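PDB 2CU2: putative mannose-1-phosphate guanylyl transferase from Thermus thermophilus, which probably transfers a guanylyl group from GTP to mannose 1-phosphate, forming GDP-mannose and releasing pyrophosphate. Local coordinates for residues Y4-A9 / L103-A108; E52-A57 / D71-L76; E120-M125 / G187-F192. All blocks are in the same frame, centred on the assembly; numbering follows the deposited sequence.

Interaction 1 (Y4-A9 / L103-A108); sequences YALVMA and LLVLPA
Leu-6 and Leu-106 meet through their backbones in the middle of two parallel strands, 3-8 and 102-107. Leu-106 N donates to Leu-6 O at 2.9 Å, with an angle of 168° at the hydrogen. Leu-6 N donates to Leu-104 O. Leu-104 N reaches back to Tyr-4 O, and Met-8 N reaches Leu-106 O. Donors therefore come from each strand in turn.

The inner part is closely packed. On the face that carries Leu-6 and Val-105, these two side chains lie side by side and point the same way. Leu-6 CD2 is 4.1 Å from Val-105 CG2. Met-8 is folded at chi3 (-66°), which brings Met-8 CE to 3.6 Å from Val-105 CG1. Thr-84 and Ala-87 of helix 83-98 also touch Met-8. On the same face Leu-103 CD1 sits 3.9 Å from Tyr-4 CB, and Val-92 of helix 83-98 covers Leu-103. On the other face Val-7 uses both branches. Val-7 CG1, anti to its backbone N, touches Ala-108 CB at 3.7 Å. Val-7 CG2 meets Leu-106 CD1 at 4.0 Å. Leu-45 of helix 37-45 packs over Ala-5 and Val-7.

The C-terminal end is looser. Met-8 and Pro-107 are both partly exposed there. The last bond, from Ala-108 N to Met-8 O, is 3.1 Å long and bent to 138° at the hydrogen.

The pair belongs to the Rossmann-like core of a GT-A nucleotidyltransferase. In relatives, the loops after these two strands help form the nucleotide and metal sites. The geometry is consistent with strands held firmly inside by regular backbone bonds and branched apolar side chains, with a longer and more bent last bond where the chain leaves the sheet.

Interaction 2 (E52-A57 / D71-L76); sequences ERTLLA and DGIRLL
Arg-74 holds Glu-52 through its guanidinium group, side-on. NE and NH2 both donate to one atom, the backbone Glu-52 O. Arg-74 NE is 3.0 Å from Glu-52 O. Arg-74 NH2 is 3.2 Å from the same Glu-52 O. Both bonds are bent at the hydrogen, as expected when two N-H groups share one acceptor. The oxygen lies at the edge of the group, tilted 16° from its plane as seen from NE. Other partners of this side chain include a long, weak ion pair from NH1 to Glu-98. A very short approach of NH2 to Tyr-4 OH is doubtful as a bond.

The backbone is paired more regularly. Arg-74 N donates to Thr-54 O at 3.1 Å. Arg-74 O accepts from Leu-56 N at 2.7 Å, in a bond that is almost straight (176°). Leu-76 N then binds Leu-56 O at 2.9 Å, but from well above the carbonyl plane (49°). The backbone of Leu-55 bonds instead to Ala-5 and Val-7 in strand 3-8. Thr-54 OG1 is satisfied by Pro-50 O.

Apolar side chains pack around these bonds. Leu-56 and Leu-75 lie side by side, pointing the same way. Their CD2 atoms are 3.4 Å apart, tighter than usual. Ile-73 CG2 presses on Leu-56 CB at 3.7 Å. On the face that carries Arg-74, the side chains of Leu-55 and Leu-76 meet at a slant, with Leu-76 CD1 3.9 Å from Leu-55 CB.

The segments open the two strands of a beta-alpha-beta unit, with helix 63-66 between them. Backbone bonds join the strands proper. At their start, where Glu-52 lies before its strand, an arginine side chain supplies the donors instead. A charged group thus satisfies a main-chain carbonyl near the surface.

Interaction 3 (E120-M125 / G187-F192); sequences EALATM and GGVFAF
Val-189 CG1 is the main bump on the strand side. It lies between two side chains of the helix, Leu-122 and Met-125. Leu-122 meets Val-189 at about a right angle. Leu-122 CD2 is 3.3 Å from Val-189 CG1, unusually short for two carbons and so doubtful in detail. Met-125 crosses Val-189 obliquely, with Met-125 CE 3.8 Å from Val-189 CG1. The valine branch faces the helix because CG1 stands anti to its backbone N (chi1 179°).

Met-125 is the bump in the other direction. A bend at chi3 (58°) brings Met-125 CE against the strand. There the methyl group fits into the shallow hollow between Val-189 and Ala-191, which both point to the helix. It rests on the backbone itself: Met-125 CE is 3.5 Å from Phe-190 C. Ala-191 CB closes the hollow, 3.7 Å from Met-125 CE and 3.8 Å from Met-125 CB.

This is helix-on-sheet packing in the Rossmann-like alpha/beta/alpha core of the GT-A fold. Helix 115-128 packs on strand 184-192 and runs in broadly the same direction. The axes of the short segments are 8.7 Å apart, with 34° between their directions. Leu-122 also touches Leu-104 of the next strand, and Met-125 reaches Val-135 and Leu-137 of strand 134-139.

Phe-190 points away from the helix, and its side chain touches Asp-234 and Met-238 of helix 233-238. Ala-191 CA is 5.9 Å from Met-125 CA, a close approach that fits the small side chain of Ala-191.

In the fold
All three contacts reach one mixed sheet. Interactions 1 and 3 are buried, while interaction 2 is partly exposed and lies further from the centre of the chain. Strands 3-8 and 54-59 are neighbours, so interaction 1 joins interaction 2 through probable backbone bonds between Ala-5, Val-7 and Leu-55. On its other side, strand 102-107 pairs antiparallel with strand 184-192, which links interaction 1 to interaction 3 through Val-105 and Phe-190. Interactions 2 and 3 do not touch; their centres are 18 Å apart. Interactions 1 and 2 pair strands by backbone bonds, and interaction 2 adds a charged side chain. Interaction 3 is apolar packing of a helix on the sheet.

Interaction 1 (Y4-A9 / L103-A108)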
loop_
_atom_site.group_PDB
_atom_site.type_symbol
_atom_site.label_atom_id
_atom_site.label_comp_id
_atom_site.label_asym_id
_atom_site.label_seq_id
_atom_site.Cartn_x
_atom_site.Cartn_y
_atom_site.Cartn_z
ATOM N N TYR A 4 -27.648 13.011 -32.748
ATOM C CA TYR A 4 -26.215 13.000 -32.521
ATOM C C TYR A 4 -26.022 12.880 -31.016
ATOM O O TYR A 4 -26.908 13.236 -30.239
ATOM C CB TYR A 4 -25.560 14.284 -33.046
ATOM C CG TYR A 4 -24.967 14.131 -34.431
ATOM C CD1 TYR A 4 -25.780 13.866 -35.538
ATOM C CD2 TYR A 4 -23.589 14.204 -34.631
ATOM C CE1 TYR A 4 -25.232 13.673 -36.805
ATOM C CE2 TYR A 4 -23.033 14.012 -35.894
ATOM C CZ TYR A 4 -23.860 13.746 -36.973
ATOM O OH TYR A 4 -23.306 13.542 -38.214
ATOM N N ALA A 5 -24.871 12.372 -30.607
ATOM C CA ALA A 5 -24.585 12.215 -29.195
ATOM C C ALA A 5 -23.256 12.868 -28.867
ATOM O O ALA A 5 -22.262 12.649 -29.560
ATOM C CB ALA A 5 -24.547 10.730 -28.833
ATOM N N LEU A 6 -23.252 13.692 -27.825
ATOM C CA LEU A 6 -22.033 14.346 -27.378
ATOM C C LEU A 6 -21.610 13.659 -26.084
ATOM O O LEU A 6 -22.334 13.696 -25.085
ATOM C CB LEU A 6 -22.258 15.835 -27.097
ATOM C CG LEU A 6 -21.038 16.507 -26.449
ATOM C CD1 LEU A 6 -19.925 16.640 -27.489
ATOM C CD2 LEU A 6 -21.403 17.874 -25.891
ATOM N N VAL A 7 -20.444 13.028 -26.111
ATOM C CA VAL A 7 -19.890 12.372 -24.934
ATOM C C VAL A 7 -18.759 13.197 -24.323
ATOM O O VAL A 7 -17.670 13.324 -24.868
ATOM C CB VAL A 7 -19.369 10.998 -25.354
ATOM C CG1 VAL A 7 -18.754 10.284 -24.152
ATOM C CG2 VAL A 7 -20.508 10.159 -25.904
ATOM N N MET A 8 -19.065 13.804 -23.164
ATOM C CA MET A 8 -18.088 14.680 -22.533
ATOM C C MET A 8 -17.107 13.906 -21.651
ATOM O O MET A 8 -17.461 13.312 -20.642
ATOM C CB MET A 8 -18.846 15.713 -21.697
ATOM C CG MET A 8 -19.861 16.500 -22.530
ATOM S SD MET A 8 -20.629 17.830 -21.594
ATOM C CE MET A 8 -21.526 16.813 -20.411
ATOM N N ALA A 9 -15.837 13.892 -22.099
ATOM C CA ALA A 9 -14.795 13.260 -21.299
ATOM C C ALA A 9 -13.925 14.311 -20.607
ATOM O O ALA A 9 -13.293 15.150 -21.236
ATOM C CB ALA A 9 -13.936 12.399 -22.227
ATOM N N LEU A 103 -29.919 16.233 -30.108
ATOM C CA LEU A 103 -28.575 16.119 -29.570
ATOM C C LEU A 103 -28.682 15.586 -28.146
ATOM O O LEU A 103 -29.412 16.125 -27.311
ATOM C CB LEU A 103 -27.841 17.465 -29.567
ATOM C CG LEU A 103 -26.443 17.377 -28.946
ATOM C CD1 LEU A 103 -25.579 16.407 -29.743
ATOM C CD2 LEU A 103 -25.805 18.760 -28.889
ATOM N N LEU A 104 -27.952 14.512 -27.890
ATOM C CA LEU A 104 -27.936 13.887 -26.583
ATOM C C LEU A 104 -26.589 14.265 -25.956
ATOM O O LEU A 104 -25.548 14.159 -26.604
ATOM C CB LEU A 104 -28.058 12.376 -26.774
ATOM C CG LEU A 104 -28.734 11.505 -25.724
ATOM C CD1 LEU A 104 -30.004 12.164 -25.204
ATOM C CD2 LEU A 104 -29.040 10.159 -26.370
ATOM N N VAL A 105 -26.613 14.743 -24.719
ATOM C CA VAL A 105 -25.381 15.130 -24.040
ATOM C C VAL A 105 -25.181 14.269 -22.799
ATOM O O VAL A 105 -26.052 14.211 -21.932
ATOM C CB VAL A 105 -25.419 16.617 -23.614
ATOM C CG1 VAL A 105 -24.246 16.928 -22.704
ATOM C CG2 VAL A 105 -25.385 17.510 -24.841
ATOM N N LEU A 106 -24.037 13.599 -22.711
ATOM C CA LEU A 106 -23.777 12.756 -21.554
ATOM C C LEU A 106 -22.326 12.692 -21.094
ATOM O O LEU A 106 -21.393 12.779 -21.896
ATOM C CB LEU A 106 -24.269 11.333 -21.820
ATOM C CG LEU A 106 -23.786 10.702 -23.123
ATOM C CD1 LEU A 106 -22.996 9.439 -22.835
ATOM C CD2 LEU A 106 -24.986 10.395 -23.991
ATOM N N PRO A 107 -22.118 12.538 -19.777
ATOM C CA PRO A 107 -20.804 12.365 -19.172
ATOM C C PRO A 107 -20.271 10.949 -19.395
ATOM O O PRO A 107 -21.014 9.987 -19.530
ATOM C CB PRO A 107 -20.941 12.648 -17.683
ATOM C CG PRO A 107 -22.391 12.371 -17.312
ATOM C CD PRO A 107 -23.130 12.488 -18.729
ATOM N N ALA A 108 -18.930 10.851 -19.466
ATOM C CA ALA A 108 -18.318 9.557 -19.713
ATOM C C ALA A 108 -17.676 9.003 -18.441
ATOM O O ALA A 108 -17.051 7.952 -18.435
ATOM C CB ALA A 108 -17.263 9.732 -20.805
#

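Interaction 2 (E52-A57 / D71-L76)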
loop_
_atom_site.group_PDB
_atom_site.type_symbol
_atom_site.label_atom_id
_atom_site.label_comp_id
_atom_site.label_asym_id
_atom_site.label_seq_id
_atom_site.Cartn_x
_atom_site.Cartn_y
_atom_site.Cartn_z
ATOM N N GLU A 52 -20.778 6.699 -35.727
ATOM C CA GLU A 52 -20.657 7.761 -36.719
ATOM C C GLU A 52 -21.284 9.078 -36.256
ATOM O O GLU A 52 -20.820 10.166 -36.584
ATOM C CB GLU A 52 -21.312 7.291 -38.012
ATOM C CG GLU A 52 -21.019 5.822 -38.298
ATOM C CD GLU A 52 -22.284 5.015 -38.128
ATOM O OE1 GLU A 52 -23.355 5.547 -38.385
ATOM O OE2 GLU A 52 -22.190 3.859 -37.721
ATOM N N ARG A 53 -22.402 8.958 -35.504
ATOM C CA ARG A 53 -23.107 10.160 -35.050
ATOM C C ARG A 53 -22.762 10.524 -33.601
ATOM O O ARG A 53 -23.507 11.205 -32.907
ATOM C CB ARG A 53 -24.614 9.918 -35.191
ATOM C CG ARG A 53 -25.032 9.762 -36.655
ATOM C CD ARG A 53 -26.550 9.636 -36.837
ATOM N NE ARG A 53 -26.885 9.775 -38.260
ATOM C CZ ARG A 53 -28.152 9.531 -38.643
ATOM N NH1 ARG A 53 -29.068 9.185 -37.753
ATOM N NH2 ARG A 53 -28.484 9.636 -39.936
ATOM N N THR A 54 -21.601 10.017 -33.137
ATOM C CA THR A 54 -21.187 10.300 -31.769
ATOM C C THR A 54 -19.960 11.216 -31.723
ATOM O O THR A 54 -18.987 11.023 -32.440
ATOM C CB THR A 54 -20.876 8.975 -31.073
ATOM O OG1 THR A 54 -22.052 8.165 -31.061
ATOM C CG2 THR A 54 -20.435 9.237 -29.631
ATOM N N LEU A 55 -20.011 12.231 -30.869
ATOM C CA LEU A 55 -18.905 13.172 -30.731
ATOM C C LEU A 55 -18.272 13.016 -29.350
ATOM O O LEU A 55 -18.953 13.104 -28.327
ATOM C CB LEU A 55 -19.413 14.606 -30.914
ATOM C CG LEU A 55 -20.314 14.838 -32.140
ATOM C CD1 LEU A 55 -20.986 16.203 -32.043
ATOM C CD2 LEU A 55 -19.494 14.727 -33.420
ATOM N N LEU A 56 -16.968 12.780 -29.324
ATOM C CA LEU A 56 -16.257 12.616 -28.070
ATOM C C LEU A 56 -15.430 13.851 -27.745
ATOM O O LEU A 56 -14.372 14.064 -28.331
ATOM C CB LEU A 56 -15.350 11.390 -28.141
ATOM C CG LEU A 56 -14.454 11.169 -26.919
ATOM C CD1 LEU A 56 -15.310 10.920 -25.673
ATOM C CD2 LEU A 56 -13.540 9.994 -27.191
ATOM N N ALA A 57 -15.917 14.656 -26.804
ATOM C CA ALA A 57 -15.227 15.871 -26.392
ATOM C C ALA A 57 -14.197 15.601 -25.297
ATOM O O ALA A 57 -14.527 15.054 -24.234
ATOM C CB ALA A 57 -16.234 16.904 -25.907
ATOM N N ASP A 71 -13.133 5.437 -32.983
ATOM C CA ASP A 71 -13.369 4.453 -34.032
ATOM C C ASP A 71 -14.773 4.724 -34.556
ATOM O O ASP A 71 -15.760 4.227 -34.008
ATOM C CB ASP A 71 -13.266 3.036 -33.459
ATOM C CG ASP A 71 -13.400 1.963 -34.525
ATOM O OD1 ASP A 71 -12.934 0.828 -34.290
ATOM O OD2 ASP A 71 -13.980 2.248 -35.595
ATOM N N GLY A 72 -14.852 5.517 -35.621
ATOM C CA GLY A 72 -16.109 5.992 -36.184
ATOM C C GLY A 72 -16.592 7.207 -35.402
ATOM O O GLY A 72 -17.202 8.132 -35.917
ATOM N N ILE A 73 -16.318 7.140 -34.093
ATOM C CA ILE A 73 -16.551 8.294 -33.246
ATOM C C ILE A 73 -15.603 9.435 -33.616
ATOM O O ILE A 73 -14.435 9.238 -33.934
ATOM C CB ILE A 73 -16.289 7.856 -31.804
ATOM C CG1 ILE A 73 -17.337 6.825 -31.375
ATOM C CG2 ILE A 73 -16.379 9.067 -30.856
ATOM C CD1 ILE A 73 -17.043 6.232 -29.996
ATOM N N ARG A 74 -16.161 10.657 -33.605
ATOM C CA ARG A 74 -15.351 11.832 -33.909
ATOM C C ARG A 74 -14.892 12.548 -32.633
ATOM O O ARG A 74 -15.632 12.702 -31.670
ATOM C CB ARG A 74 -16.191 12.777 -34.779
ATOM C CG ARG A 74 -16.965 12.038 -35.875
ATOM C CD ARG A 74 -17.696 13.003 -36.825
ATOM N NE ARG A 74 -18.970 12.431 -37.277
ATOM C CZ ARG A 74 -19.824 13.250 -37.924
ATOM N NH1 ARG A 74 -19.502 14.515 -38.132
ATOM N NH2 ARG A 74 -20.995 12.776 -38.367
ATOM N N LEU A 75 -13.603 12.950 -32.631
ATOM C CA LEU A 75 -13.062 13.700 -31.496
ATOM C C LEU A 75 -13.358 15.200 -31.619
ATOM O O LEU A 75 -13.137 15.819 -32.651
ATOM C CB LEU A 75 -11.542 13.482 -31.469
ATOM C CG LEU A 75 -11.150 12.140 -30.840
ATOM C CD1 LEU A 75 -9.644 12.020 -30.590
ATOM C CD2 LEU A 75 -11.834 11.890 -29.494
ATOM N N LEU A 76 -13.824 15.809 -30.535
ATOM C CA LEU A 76 -14.002 17.255 -30.486
ATOM C C LEU A 76 -12.986 17.699 -29.450
ATOM O O LEU A 76 -13.206 17.549 -28.250
ATOM C CB LEU A 76 -15.408 17.642 -30.028
ATOM C CG LEU A 76 -16.539 17.558 -31.050
ATOM C CD1 LEU A 76 -17.793 18.153 -30.444
ATOM C CD2 LEU A 76 -16.154 18.320 -32.316
#

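Interaction 3 (E120-M125 / G187-F192)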
loop_
_atom_site.group_PDB
_atom_site.type_symbol
_atom_site.label_atom_id
_atom_site.label_comp_id
_atom_site.label_asym_id
_atom_site.label_seq_id
_atom_site.Cartn_x
_atom_site.Cartn_y
_atom_site.Cartn_z
ATOM N N GLU A 120 -33.193 2.842 -22.586
ATOM C CA GLU A 120 -34.629 3.091 -22.588
ATOM C C GLU A 120 -34.925 4.481 -22.030
ATOM O O GLU A 120 -35.797 5.187 -22.541
ATOM C CB GLU A 120 -35.358 1.997 -21.796
ATOM C CG GLU A 120 -35.477 0.699 -22.592
ATOM C CD GLU A 120 -36.081 -0.451 -21.803
ATOM O OE1 GLU A 120 -36.342 -0.278 -20.592
ATOM O OE2 GLU A 120 -36.280 -1.535 -22.396
ATOM N N ALA A 121 -34.183 4.888 -21.003
ATOM C CA ALA A 121 -34.373 6.217 -20.418
ATOM C C ALA A 121 -33.979 7.310 -21.421
ATOM O O ALA A 121 -34.663 8.332 -21.544
ATOM C CB ALA A 121 -33.541 6.358 -19.147
ATOM N N LEU A 122 -32.873 7.100 -22.126
ATOM C CA LEU A 122 -32.410 8.071 -23.113
ATOM C C LEU A 122 -33.377 8.157 -24.290
ATOM O O LEU A 122 -33.645 9.245 -24.801
ATOM C CB LEU A 122 -31.019 7.697 -23.626
ATOM C CG LEU A 122 -29.841 8.034 -22.706
ATOM C CD1 LEU A 122 -28.523 7.712 -23.407
ATOM C CD2 LEU A 122 -29.891 9.498 -22.353
ATOM N N ALA A 123 -33.891 7.006 -24.723
ATOM C CA ALA A 123 -34.843 6.969 -25.831
ATOM C C ALA A 123 -36.041 7.827 -25.458
ATOM O O ALA A 123 -36.545 8.611 -26.269
ATOM C CB ALA A 123 -35.288 5.534 -26.104
ATOM N N THR A 124 -36.491 7.684 -24.216
ATOM C CA THR A 124 -37.633 8.454 -23.745
ATOM C C THR A 124 -37.316 9.944 -23.673
ATOM O O THR A 124 -38.188 10.781 -23.895
ATOM C CB THR A 124 -38.094 7.950 -22.373
ATOM O OG1 THR A 124 -38.519 6.586 -22.502
ATOM C CG2 THR A 124 -39.248 8.785 -21.852
ATOM N N MET A 125 -36.064 10.278 -23.376
ATOM C CA MET A 125 -35.663 11.679 -23.303
ATOM C C MET A 125 -35.719 12.309 -24.692
ATOM O O MET A 125 -36.147 13.449 -24.849
ATOM C CB MET A 125 -34.251 11.796 -22.723
ATOM C CG MET A 125 -34.205 11.726 -21.194
ATOM S SD MET A 125 -32.520 11.789 -20.527
ATOM C CE MET A 125 -31.950 13.363 -21.189
ATOM N N GLY A 187 -28.802 13.633 -13.235
ATOM C CA GLY A 187 -27.968 12.559 -13.767
ATOM C C GLY A 187 -26.898 13.061 -14.753
ATOM O O GLY A 187 -26.056 12.311 -15.229
ATOM N N GLY A 188 -26.969 14.362 -15.102
ATOM C CA GLY A 188 -25.869 14.832 -15.940
ATOM C C GLY A 188 -26.118 14.573 -17.432
ATOM O O GLY A 188 -25.273 14.811 -18.284
ATOM N N VAL A 189 -27.311 14.027 -17.737
ATOM C CA VAL A 189 -27.636 13.750 -19.135
ATOM C C VAL A 189 -28.761 14.654 -19.647
ATOM O O VAL A 189 -29.711 14.977 -18.947
ATOM C CB VAL A 189 -28.049 12.284 -19.253
ATOM C CG1 VAL A 189 -28.430 11.963 -20.696
ATOM C CG2 VAL A 189 -26.899 11.391 -18.831
ATOM N N PHE A 190 -28.609 15.092 -20.911
ATOM C CA PHE A 190 -29.589 16.021 -21.467
ATOM C C PHE A 190 -29.944 15.678 -22.918
ATOM O O PHE A 190 -29.157 15.102 -23.658
ATOM C CB PHE A 190 -29.004 17.432 -21.395
ATOM C CG PHE A 190 -28.623 17.754 -19.980
ATOM C CD1 PHE A 190 -27.299 17.627 -19.579
ATOM C CD2 PHE A 190 -29.585 18.193 -19.085
ATOM C CE1 PHE A 190 -26.939 17.943 -18.278
ATOM C CE2 PHE A 190 -29.216 18.511 -17.781
ATOM C CZ PHE A 190 -27.893 18.389 -17.373
ATOM N N ALA A 191 -31.190 16.030 -23.284
ATOM C CA ALA A 191 -31.645 15.794 -24.648
ATOM C C ALA A 191 -32.484 16.966 -25.159
ATOM O O ALA A 191 -33.413 17.425 -24.508
ATOM C CB ALA A 191 -32.483 14.514 -24.657
ATOM N N PHE A 192 -32.077 17.478 -26.334
ATOM C CA PHE A 192 -32.796 18.603 -26.918
ATOM C C PHE A 192 -32.476 18.743 -28.405
ATOM O O PHE A 192 -31.476 18.247 -28.906
ATOM C CB PHE A 192 -32.360 19.874 -26.186
ATOM C CG PHE A 192 -30.860 19.928 -26.098
ATOM C CD1 PHE A 192 -30.124 20.442 -27.160
ATOM C CD2 PHE A 192 -30.220 19.483 -24.953
ATOM C CE1 PHE A 192 -28.740 20.511 -27.069
ATOM C CE2 PHE A 192 -28.833 19.556 -24.869
ATOM C CZ PHE A 192 -28.089 20.071 -25.924
#